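Local coordinates for parvulin 42 (Trypanosoma brucei brucei, PDB 6GMP), which probably catalyses cis-trans isomerisation of peptidyl-prolyl bonds through its parvulin (PPIC-type) domain, the part of the longer protein described here, at residues Tyr9-Lys14 with Asp60-Val65; Phe98-Gly103 with His116-Val121; Val13-Val18 with Arg35-Ala40. One frame throughout, in Å; residues are numbered along the deposited sequence. Where two conformers were deposited one is given.

Interaction 1 (Tyr9-Lys14 with Asp60-Val65); sequences YHVLVK and DEFVQV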
loop_
_atom_site.group_PDB
_atom_site.type_symbol
_atom_site.label_atom_id
_atom_site.label_comp_id
_atom_site.label_asym_id
_atom_site.label_seq_id
_atom_site.Cartn_x
_atom_site.Cartn_y
_atom_site.Cartn_z
ATOM N N TYR A 9 -1.141 -5.195 6.002
ATOM C CA TYR A 9 -1.755 -3.903 5.720
ATOM C C TYR A 9 -1.122 -3.384 4.435
ATOM O O TYR A 9 -0.049 -3.838 4.044
ATOM C CB TYR A 9 -1.451 -2.880 6.818
ATOM C CG TYR A 9 -2.286 -2.967 8.069
ATOM C CD1 TYR A 9 -2.329 -4.125 8.831
ATOM C CD2 TYR A 9 -3.026 -1.866 8.501
ATOM C CE1 TYR A 9 -3.088 -4.188 9.983
ATOM C CE2 TYR A 9 -3.788 -1.924 9.647
ATOM C CZ TYR A 9 -3.818 -3.085 10.383
ATOM O OH TYR A 9 -4.580 -3.132 11.526
ATOM N N HIS A 10 -1.761 -2.421 3.780
ATOM C CA HIS A 10 -1.079 -1.750 2.672
ATOM C C HIS A 10 -1.443 -0.278 2.549
ATOM O O HIS A 10 -2.447 0.184 3.096
ATOM C CB HIS A 10 -1.239 -2.502 1.331
ATOM C CG HIS A 10 -2.539 -2.271 0.622
ATOM N ND1 HIS A 10 -2.681 -2.487 -0.730
ATOM C CD2 HIS A 10 -3.753 -1.863 1.064
ATOM C CE1 HIS A 10 -3.920 -2.217 -1.096
ATOM N NE2 HIS A 10 -4.593 -1.837 -0.028
ATOM N N VAL A 11 -0.556 0.444 1.874
ATOM C CA VAL A 11 -0.824 1.766 1.339
ATOM C C VAL A 11 -0.944 1.595 -0.164
ATOM O O VAL A 11 -0.103 0.925 -0.781
ATOM C CB VAL A 11 0.361 2.721 1.583
ATOM C CG1 VAL A 11 0.160 4.050 0.851
ATOM C CG2 VAL A 11 0.553 2.979 3.053
ATOM N N LEU A 12 -1.961 2.216 -0.757
ATOM C CA LEU A 12 -2.150 2.187 -2.208
ATOM C C LEU A 12 -2.103 3.600 -2.776
ATOM O O LEU A 12 -2.852 4.469 -2.349
ATOM C CB LEU A 12 -3.488 1.539 -2.578
ATOM C CG LEU A 12 -3.749 1.383 -4.074
ATOM C CD1 LEU A 12 -2.801 0.395 -4.724
ATOM C CD2 LEU A 12 -5.184 0.943 -4.322
ATOM N N VAL A 13 -1.213 3.797 -3.739
ATOM C CA VAL A 13 -1.108 5.042 -4.479
ATOM C C VAL A 13 -1.570 4.740 -5.898
ATOM O O VAL A 13 -0.948 3.958 -6.610
ATOM C CB VAL A 13 0.343 5.572 -4.465
ATOM C CG1 VAL A 13 0.463 6.848 -5.275
ATOM C CG2 VAL A 13 0.794 5.818 -3.029
ATOM N N LYS A 14 -2.669 5.353 -6.307
ATOM C CA LYS A 14 -3.256 5.086 -7.609
ATOM C C LYS A 14 -2.617 5.963 -8.663
ATOM O O LYS A 14 -1.848 6.883 -8.367
ATOM C CB LYS A 14 -4.769 5.310 -7.548
ATOM C CG LYS A 14 -5.476 4.297 -6.685
ATOM C CD LYS A 14 -6.984 4.449 -6.749
ATOM C CE LYS A 14 -7.661 3.416 -5.880
ATOM N NZ LYS A 14 -9.096 3.252 -6.248
ATOM N N ASP A 60 1.520 1.348 14.324
ATOM C CA ASP A 60 1.177 2.766 14.377
ATOM C C ASP A 60 1.962 3.550 13.329
ATOM O O ASP A 60 1.414 4.413 12.646
ATOM C CB ASP A 60 1.440 3.335 15.774
ATOM C CG ASP A 60 0.517 2.747 16.830
ATOM O OD1 ASP A 60 -0.592 2.295 16.476
ATOM O OD2 ASP A 60 0.896 2.740 18.020
ATOM N N GLU A 61 3.248 3.251 13.187
ATOM C CA GLU A 61 4.059 3.915 12.162
ATOM C C GLU A 61 3.542 3.680 10.739
ATOM O O GLU A 61 3.494 4.595 9.905
ATOM C CB GLU A 61 5.510 3.468 12.266
ATOM C CG GLU A 61 6.256 4.137 13.418
ATOM C CD GLU A 61 7.580 3.474 13.764
ATOM O OE1 GLU A 61 7.850 2.362 13.259
ATOM O OE2 GLU A 61 8.357 4.063 14.555
ATOM N N PHE A 62 3.143 2.454 10.437
ATOM C CA PHE A 62 2.633 2.200 9.111
ATOM C C PHE A 62 1.266 2.849 8.866
ATOM O O PHE A 62 1.003 3.383 7.786
ATOM C CB PHE A 62 2.544 0.701 8.826
ATOM C CG PHE A 62 2.310 0.403 7.372
ATOM C CD1 PHE A 62 3.329 0.607 6.451
ATOM C CD2 PHE A 62 1.069 -0.003 6.908
ATOM C CE1 PHE A 62 3.132 0.383 5.108
ATOM C CE2 PHE A 62 0.864 -0.231 5.553
ATOM C CZ PHE A 62 1.905 -0.047 4.656
ATOM N N VAL A 63 0.401 2.790 9.872
ATOM C CA VAL A 63 -0.935 3.367 9.777
ATOM C C VAL A 63 -0.845 4.878 9.542
ATOM O O VAL A 63 -1.695 5.454 8.869
ATOM C CB VAL A 63 -1.728 3.013 11.035
ATOM C CG1 VAL A 63 -2.942 3.911 11.189
ATOM C CG2 VAL A 63 -2.125 1.535 10.983
ATOM N N GLN A 64 0.199 5.513 10.062
ATOM C CA GLN A 64 0.411 6.933 9.792
ATOM C C GLN A 64 0.493 7.210 8.294
ATOM O O GLN A 64 -0.143 8.138 7.792
ATOM C CB GLN A 64 1.672 7.440 10.472
ATOM C CG GLN A 64 1.886 8.947 10.328
ATOM C CD GLN A 64 0.791 9.748 10.991
ATOM O OE1 GLN A 64 0.440 9.503 12.146
ATOM N NE2 GLN A 64 0.231 10.707 10.259
ATOM N N VAL A 65 1.253 6.403 7.564
ATOM C CA VAL A 65 1.376 6.650 6.142
ATOM C C VAL A 65 0.103 6.238 5.402
ATOM O O VAL A 65 -0.257 6.865 4.416
ATOM C CB VAL A 65 2.643 6.028 5.521
ATOM C CG1 VAL A 65 3.885 6.734 6.076
ATOM C CG2 VAL A 65 2.717 4.547 5.769
#
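The ring of Phe-62, on helix 59-69, leans against Tyr-9, His-10 and Val-11 of strand 6-13. This is a helix packed on a central strand of the antiparallel sheet of the parvulin fold. The axes of strand residues 9-13 and helix residues 60-65 approach to 8.6 Å, 21° apart in direction.

Apolar contacts carry the interface. Phe-62 has its CB turned to the strand and CG anti to the backbone N (chi1 -167°); the ring beyond reaches Tyr-9 and Val-11. Its CE2 lies 3.7 Å from Tyr-9 CB. On the Val-11 side, CZ reaches CG2 of that residue at 3.7 Å, the two side chains crossing obliquely. The ring therefore sits between alternate strand residues whose CB atoms point at the helix. At its flank, Val-63 CG2 comes within 4.1 Å of Tyr-9 CE2, a looser contact. In one of its two deposited conformers Val-65 sets CG2 near Val-11 CG2, the side chains crossing at about a right angle, so this touch is less certain.

The strand backbone takes part as well: His-10 C lies at the edge of the Phe-62 ring, near its plane. The CB of His-10 points away from the helix, and its ND1 is hydrogen-bonded to ND1 of His-116. Such paired histidines are a feature of parvulin active sites, so the strand probably presents a site on one side and the core on the other.

Beyond the two segments, Tyr-119 stacks on Phe-62, and Ile-47 of helix 37-49 adds to the packing on Val-11. Where the ring meets the main chain, Phe-62 CE2 is 3.8 Å from His-10 C and Phe-62 CZ is 3.7 Å from Val-11 N.

Interaction 2 (Phe98-Gly103 with His116-Val121); sequences FSLKSG and HLIYRV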
loop_
_atom_site.group_PDB
_atom_site.type_symbol
_atom_site.label_atom_id
_atom_site.label_comp_id
_atom_site.label_asym_id
_atom_site.label_seq_id
_atom_site.Cartn_x
_atom_site.Cartn_y
_atom_site.Cartn_z
ATOM N N PHE A 98 4.667 -12.110 0.512
ATOM C CA PHE A 98 5.113 -13.322 1.203
ATOM C C PHE A 98 6.643 -13.437 1.298
ATOM O O PHE A 98 7.174 -14.424 1.798
ATOM C CB PHE A 98 4.429 -14.553 0.595
ATOM C CG PHE A 98 2.996 -14.651 0.990
ATOM C CD1 PHE A 98 2.625 -15.363 2.117
ATOM C CD2 PHE A 98 2.017 -13.975 0.278
ATOM C CE1 PHE A 98 1.295 -15.415 2.510
ATOM C CE2 PHE A 98 0.700 -14.023 0.670
ATOM C CZ PHE A 98 0.337 -14.746 1.781
ATOM N N SER A 99 7.332 -12.382 0.865
ATOM C CA SER A 99 8.772 -12.266 1.051
ATOM C C SER A 99 9.097 -11.453 2.305
ATOM O O SER A 99 10.235 -11.452 2.770
ATOM C CB SER A 99 9.416 -11.591 -0.161
ATOM O OG SER A 99 9.264 -10.180 -0.105
ATOM N N LEU A 100 8.105 -10.752 2.846
ATOM C CA LEU A 100 8.332 -9.898 4.004
ATOM C C LEU A 100 8.513 -10.688 5.294
ATOM O O LEU A 100 7.838 -11.690 5.529
ATOM C CB LEU A 100 7.167 -8.927 4.186
ATOM C CG LEU A 100 6.899 -7.961 3.037
ATOM C CD1 LEU A 100 5.563 -7.235 3.264
ATOM C CD2 LEU A 100 8.033 -6.964 2.883
ATOM N N LYS A 101 9.424 -10.207 6.134
ATOM C CA LYS A 101 9.523 -10.675 7.505
ATOM C C LYS A 101 8.568 -9.854 8.372
ATOM O O LYS A 101 8.077 -8.808 7.946
ATOM C CB LYS A 101 10.971 -10.557 7.994
ATOM C CG LYS A 101 11.967 -11.205 7.030
ATOM C CD LYS A 101 13.362 -11.323 7.620
ATOM C CE LYS A 101 14.051 -9.971 7.736
ATOM N NZ LYS A 101 14.407 -9.373 6.410
ATOM N N SER A 102 8.288 -10.347 9.572
ATOM C CA SER A 102 7.422 -9.659 10.520
ATOM C C SER A 102 7.865 -8.213 10.731
ATOM O O SER A 102 9.017 -7.947 11.069
ATOM C CB SER A 102 7.439 -10.398 11.862
ATOM O OG SER A 102 7.187 -11.781 11.684
ATOM N N GLY A 103 6.942 -7.281 10.522
ATOM C CA GLY A 103 7.204 -5.873 10.766
ATOM C C GLY A 103 7.850 -5.119 9.614
ATOM O O GLY A 103 8.101 -3.922 9.710
ATOM N N HIS A 116 1.677 -0.213 -4.474
ATOM C CA HIS A 116 1.492 -0.586 -3.072
ATOM C C HIS A 116 2.763 -0.486 -2.244
ATOM O O HIS A 116 3.853 -0.756 -2.740
ATOM C CB HIS A 116 1.046 -2.047 -2.951
ATOM C CG HIS A 116 -0.113 -2.431 -3.813
ATOM N ND1 HIS A 116 -1.331 -2.797 -3.288
ATOM C CD2 HIS A 116 -0.218 -2.596 -5.152
ATOM C CE1 HIS A 116 -2.150 -3.131 -4.269
ATOM N NE2 HIS A 116 -1.497 -3.027 -5.412
ATOM N N LEU A 117 2.596 -0.153 -0.967
ATOM C CA LEU A 117 3.585 -0.491 0.050
ATOM C C LEU A 117 2.884 -1.509 0.916
ATOM O O LEU A 117 1.788 -1.244 1.392
ATOM C CB LEU A 117 3.951 0.725 0.903
ATOM C CG LEU A 117 4.574 1.919 0.170
ATOM C CD1 LEU A 117 4.867 3.050 1.159
ATOM C CD2 LEU A 117 5.822 1.567 -0.582
ATOM N N ILE A 118 3.507 -2.668 1.106
ATOM C CA ILE A 118 2.906 -3.757 1.866
ATOM C C ILE A 118 3.628 -3.924 3.192
ATOM O O ILE A 118 4.850 -3.920 3.237
ATOM C CB ILE A 118 2.942 -5.090 1.076
ATOM C CG1 ILE A 118 2.256 -4.901 -0.273
ATOM C CG2 ILE A 118 2.246 -6.186 1.859
ATOM C CD1 ILE A 118 2.433 -6.038 -1.216
ATOM N N TYR A 119 2.850 -4.073 4.260
ATOM C CA TYR A 119 3.371 -4.231 5.606
ATOM C C TYR A 119 2.910 -5.563 6.187
ATOM O O TYR A 119 1.723 -5.886 6.158
ATOM C CB TYR A 119 2.872 -3.080 6.483
ATOM C CG TYR A 119 3.222 -3.185 7.946
ATOM C CD1 TYR A 119 4.539 -3.110 8.383
ATOM C CD2 TYR A 119 2.226 -3.309 8.906
ATOM C CE1 TYR A 119 4.851 -3.182 9.720
ATOM C CE2 TYR A 119 2.528 -3.379 10.247
ATOM C CZ TYR A 119 3.847 -3.311 10.655
ATOM O OH TYR A 119 4.147 -3.380 11.992
ATOM N N ARG A 120 3.848 -6.330 6.718
ATOM C CA ARG A 120 3.501 -7.557 7.423
ATOM C C ARG A 120 3.388 -7.278 8.920
ATOM O O ARG A 120 4.372 -6.895 9.577
ATOM C CB ARG A 120 4.539 -8.648 7.175
ATOM C CG ARG A 120 4.173 -9.945 7.855
ATOM C CD ARG A 120 5.159 -11.034 7.553
ATOM N NE ARG A 120 4.917 -12.193 8.399
ATOM C CZ ARG A 120 5.690 -13.269 8.436
ATOM N NH1 ARG A 120 6.769 -13.353 7.665
ATOM N NH2 ARG A 120 5.372 -14.262 9.245
ATOM N N VAL A 121 2.192 -7.474 9.464
ATOM C CA VAL A 121 1.924 -7.194 10.868
ATOM C C VAL A 121 2.759 -8.118 11.739
ATOM O O VAL A 121 3.422 -7.677 12.677
ATOM C CB VAL A 121 0.432 -7.372 11.200
ATOM C CG1 VAL A 121 0.164 -7.069 12.662
ATOM C CG2 VAL A 121 -0.405 -6.461 10.325
#
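Arg-120 at the end of strand 114-120 reaches across residues Leu-100 to Ser-102, and most of its side chain meets that loop. CB lies 3.6 Å from Lys-101 O, with Leu-100 CB nearby. CG stands anti to the backbone N (chi1 -178°) and the chain stays extended from CG to NE. CD passes 3.4 Å from Leu-100 O. NE turns to a partner beyond the strand, Glu-122 O. At the tip, NH1 donates to Leu-100 O over 2.9 Å with an N-H...O angle of 158°. The acceptor lies in the guanidinium plane, and the donor lies in the carbonyl plane on a lone pair, approaching with a C=O...N angle of 144°. One face of the guanidinium carries the backbone N of Ser-102.

The Arg-120 main chain closes the other end of the contact: its O accepts from Gly-103 N at 2.8 Å. The backbone angles of Gly-103 would jam a CB against the preceding carbonyl O, which accounts for glycine here. Its own O meets the edge of the Tyr-119 ring, 3.3 Å from CE1. The hydroxyl of that ring is hydrogen-bonded to Trp-57 O.

Towards the interior the contact turns apolar. Leu-100 CD1 packs on Ile-118 CG2 at 3.8 Å, the side chains crossing at about a right angle.

The loop is thus fastened at two backbone carbonyls, one from each segment. This is an arrangement of the PPIC-type fold, in which the Leu-x-x-Gly-Glu loop after the last helix, 91-97, is tied to the final strand of the antiparallel sheet, 114-120.

Interaction 3 (Val13-Val18 with Arg35-Ala40); sequences VKHKDV and RSRADA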
loop_
_atom_site.group_PDB
_atom_site.type_symbol
_atom_site.label_atom_id
_atom_site.label_comp_id
_atom_site.label_asym_id
_atom_site.label_seq_id
_atom_site.Cartn_x
_atom_site.Cartn_y
_atom_site.Cartn_z
ATOM N N VAL A 13 -1.213 3.797 -3.739
ATOM C CA VAL A 13 -1.108 5.042 -4.479
ATOM C C VAL A 13 -1.570 4.740 -5.898
ATOM O O VAL A 13 -0.948 3.958 -6.610
ATOM C CB VAL A 13 0.343 5.572 -4.465
ATOM C CG1 VAL A 13 0.463 6.848 -5.275
ATOM C CG2 VAL A 13 0.794 5.818 -3.029
ATOM N N LYS A 14 -2.669 5.353 -6.307
ATOM C CA LYS A 14 -3.256 5.086 -7.609
ATOM C C LYS A 14 -2.617 5.963 -8.663
ATOM O O LYS A 14 -1.848 6.883 -8.367
ATOM C CB LYS A 14 -4.769 5.310 -7.548
ATOM C CG LYS A 14 -5.476 4.297 -6.685
ATOM C CD LYS A 14 -6.984 4.449 -6.749
ATOM C CE LYS A 14 -7.661 3.416 -5.880
ATOM N NZ LYS A 14 -9.096 3.252 -6.248
ATOM N N HIS A 15 -2.948 5.703 -9.918
ATOM C CA HIS A 15 -2.577 6.588 -11.004
ATOM C C HIS A 15 -3.694 6.554 -12.047
ATOM O O HIS A 15 -4.620 5.725 -11.940
ATOM C CB HIS A 15 -1.223 6.216 -11.610
ATOM C CG HIS A 15 -1.127 4.797 -12.069
ATOM N ND1 HIS A 15 -1.728 4.350 -13.223
ATOM C CD2 HIS A 15 -0.484 3.734 -11.536
ATOM C CE1 HIS A 15 -1.452 3.067 -13.388
ATOM N NE2 HIS A 15 -0.708 2.669 -12.374
ATOM N N LYS A 16 -3.599 7.430 -13.044
ATOM C CA LYS A 16 -4.683 7.634 -13.998
ATOM C C LYS A 16 -5.036 6.398 -14.814
ATOM O O LYS A 16 -6.138 6.305 -15.351
ATOM C CB LYS A 16 -4.318 8.765 -14.961
ATOM C CG LYS A 16 -3.206 8.407 -15.938
ATOM C CD LYS A 16 -2.760 9.593 -16.785
ATOM C CE LYS A 16 -1.878 9.164 -17.968
ATOM N NZ LYS A 16 -2.566 8.257 -18.953
ATOM N N ASP A 17 -4.106 5.462 -14.928
ATOM C CA ASP A 17 -4.302 4.297 -15.786
ATOM C C ASP A 17 -4.871 3.068 -15.072
ATOM O O ASP A 17 -5.066 2.036 -15.714
ATOM C CB ASP A 17 -3.000 3.927 -16.501
ATOM C CG ASP A 17 -2.595 4.949 -17.547
ATOM O OD1 ASP A 17 -3.467 5.706 -18.019
ATOM O OD2 ASP A 17 -1.401 4.974 -17.909
ATOM N N VAL A 18 -5.170 3.162 -13.778
ATOM C CA VAL A 18 -5.804 2.030 -13.094
ATOM C C VAL A 18 -7.286 1.971 -13.496
ATOM O O VAL A 18 -7.832 2.931 -14.037
ATOM C CB VAL A 18 -5.635 2.074 -11.553
ATOM C CG1 VAL A 18 -4.166 2.228 -11.159
ATOM C CG2 VAL A 18 -6.487 3.172 -10.934
ATOM N N ARG A 35 -2.728 11.554 -11.676
ATOM C CA ARG A 35 -1.266 11.471 -11.741
ATOM C C ARG A 35 -0.840 10.338 -12.652
ATOM O O ARG A 35 -1.582 9.379 -12.859
ATOM C CB ARG A 35 -0.652 11.304 -10.344
ATOM C CG ARG A 35 -0.773 9.915 -9.739
ATOM C CD ARG A 35 -0.003 9.819 -8.425
ATOM N NE ARG A 35 -0.557 10.674 -7.388
ATOM C CZ ARG A 35 -1.539 10.327 -6.562
ATOM N NH1 ARG A 35 -2.116 9.139 -6.646
ATOM N NH2 ARG A 35 -1.960 11.175 -5.642
ATOM N N SER A 36 0.347 10.455 -13.218
ATOM C CA SER A 36 0.854 9.424 -14.108
ATOM C C SER A 36 1.327 8.233 -13.284
ATOM O O SER A 36 1.528 8.319 -12.081
ATOM C CB SER A 36 2.017 9.962 -14.905
ATOM O OG SER A 36 3.131 10.126 -14.050
ATOM N N ARG A 37 1.517 7.113 -13.967
ATOM C CA ARG A 37 2.113 5.939 -13.353
ATOM C C ARG A 37 3.470 6.305 -12.725
ATOM O O ARG A 37 3.757 5.943 -11.585
ATOM C CB ARG A 37 2.286 4.846 -14.405
ATOM C CG ARG A 37 2.951 3.587 -13.879
ATOM C CD ARG A 37 3.092 2.546 -14.956
ATOM N NE ARG A 37 3.914 1.423 -14.508
ATOM C CZ ARG A 37 5.227 1.335 -14.701
ATOM N NH1 ARG A 37 5.886 2.283 -15.368
ATOM N NH2 ARG A 37 5.886 0.279 -14.251
ATOM N N ALA A 38 4.293 7.042 -13.459
ATOM C CA ALA A 38 5.587 7.445 -12.947
ATOM C C ALA A 38 5.433 8.270 -11.689
ATOM O O ALA A 38 6.216 8.103 -10.743
ATOM C CB ALA A 38 6.361 8.202 -14.009
ATOM N N ASP A 39 4.464 9.174 -11.677
ATOM C CA ASP A 39 4.217 9.989 -10.495
ATOM C C ASP A 39 3.876 9.105 -9.291
ATOM O O ASP A 39 4.344 9.362 -8.178
ATOM C CB ASP A 39 3.054 10.948 -10.717
ATOM C CG ASP A 39 3.339 12.024 -11.750
ATOM O OD1 ASP A 39 4.501 12.326 -12.079
ATOM O OD2 ASP A 39 2.320 12.582 -12.236
ATOM N N ALA A 40 3.047 8.085 -9.490
ATOM C CA ALA A 40 2.646 7.190 -8.397
ATOM C C ALA A 40 3.855 6.424 -7.855
ATOM O O ALA A 40 4.011 6.270 -6.644
ATOM C CB ALA A 40 1.587 6.215 -8.875
HETATM O O HOH W 1 0.387 6.839 -16.617
#
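Arg-35 NH1 is gripped by two acceptors: Lys-14 O across this contact, at 2.9 Å, and the carboxylate of Glu-71 in a salt bridge. Lys-14 O lies in the guanidinium plane, whereas NH1 stands above the carbonyl plane, 37° out of it. Glu-71 also accepts from Lys-14 N, binding both ends of the lysine backbone into one polar network.

The main chain of Arg-35 adds a second tie, its O taking Lys-16 N at 2.8 Å nearly along the C=O axis (170°). His-15 packs against the start of the helix. Its ring receives Arg-37 CA over one face in a CH-pi contact, 4.0 Å from the centroid, with Val-18 CG1 over the centre of the opposite face. Asp-17 N donates to ND1, near the ring plane, which probably steadies the ring's rotation. A water accepts from Arg-37 N and donates to Asp-17 OD2. At the strand end of the contact, Ala-40 CB packs 3.8 Å from Val-13 CG1.

Ser-36 and Asp-39 form a capping box that starts helix 37-49. The arrangement closes the base of the long basic loop between first strand and first helix, the loop that in Pin1-type parvulins binds substrate phosphate.

Strand 6-13 carries part of interactions 1 and 3 and borders the strand of interaction 2. Interactions 1 and 2, with centres 11 Å apart, meet in the sheet, where strands 6-13 and 114-120 are neighbours: Val-11 O and Leu-117 N are 2.9 Å apart, a probable hydrogen bond. His-10 ND1 and His-116 ND1, also 2.9 Å apart, bring together the histidine pair of the likely active site, beside which Cys-72 touches His-10. Interaction 3 continues the same strand, sharing Val-13 and Lys-14 with interaction 1, and its centre lies about 17 Å from that of interaction 1. Interactions 2 and 3 lie on opposite sides of the chain's centre, centres about 22 Å apart, and do not touch.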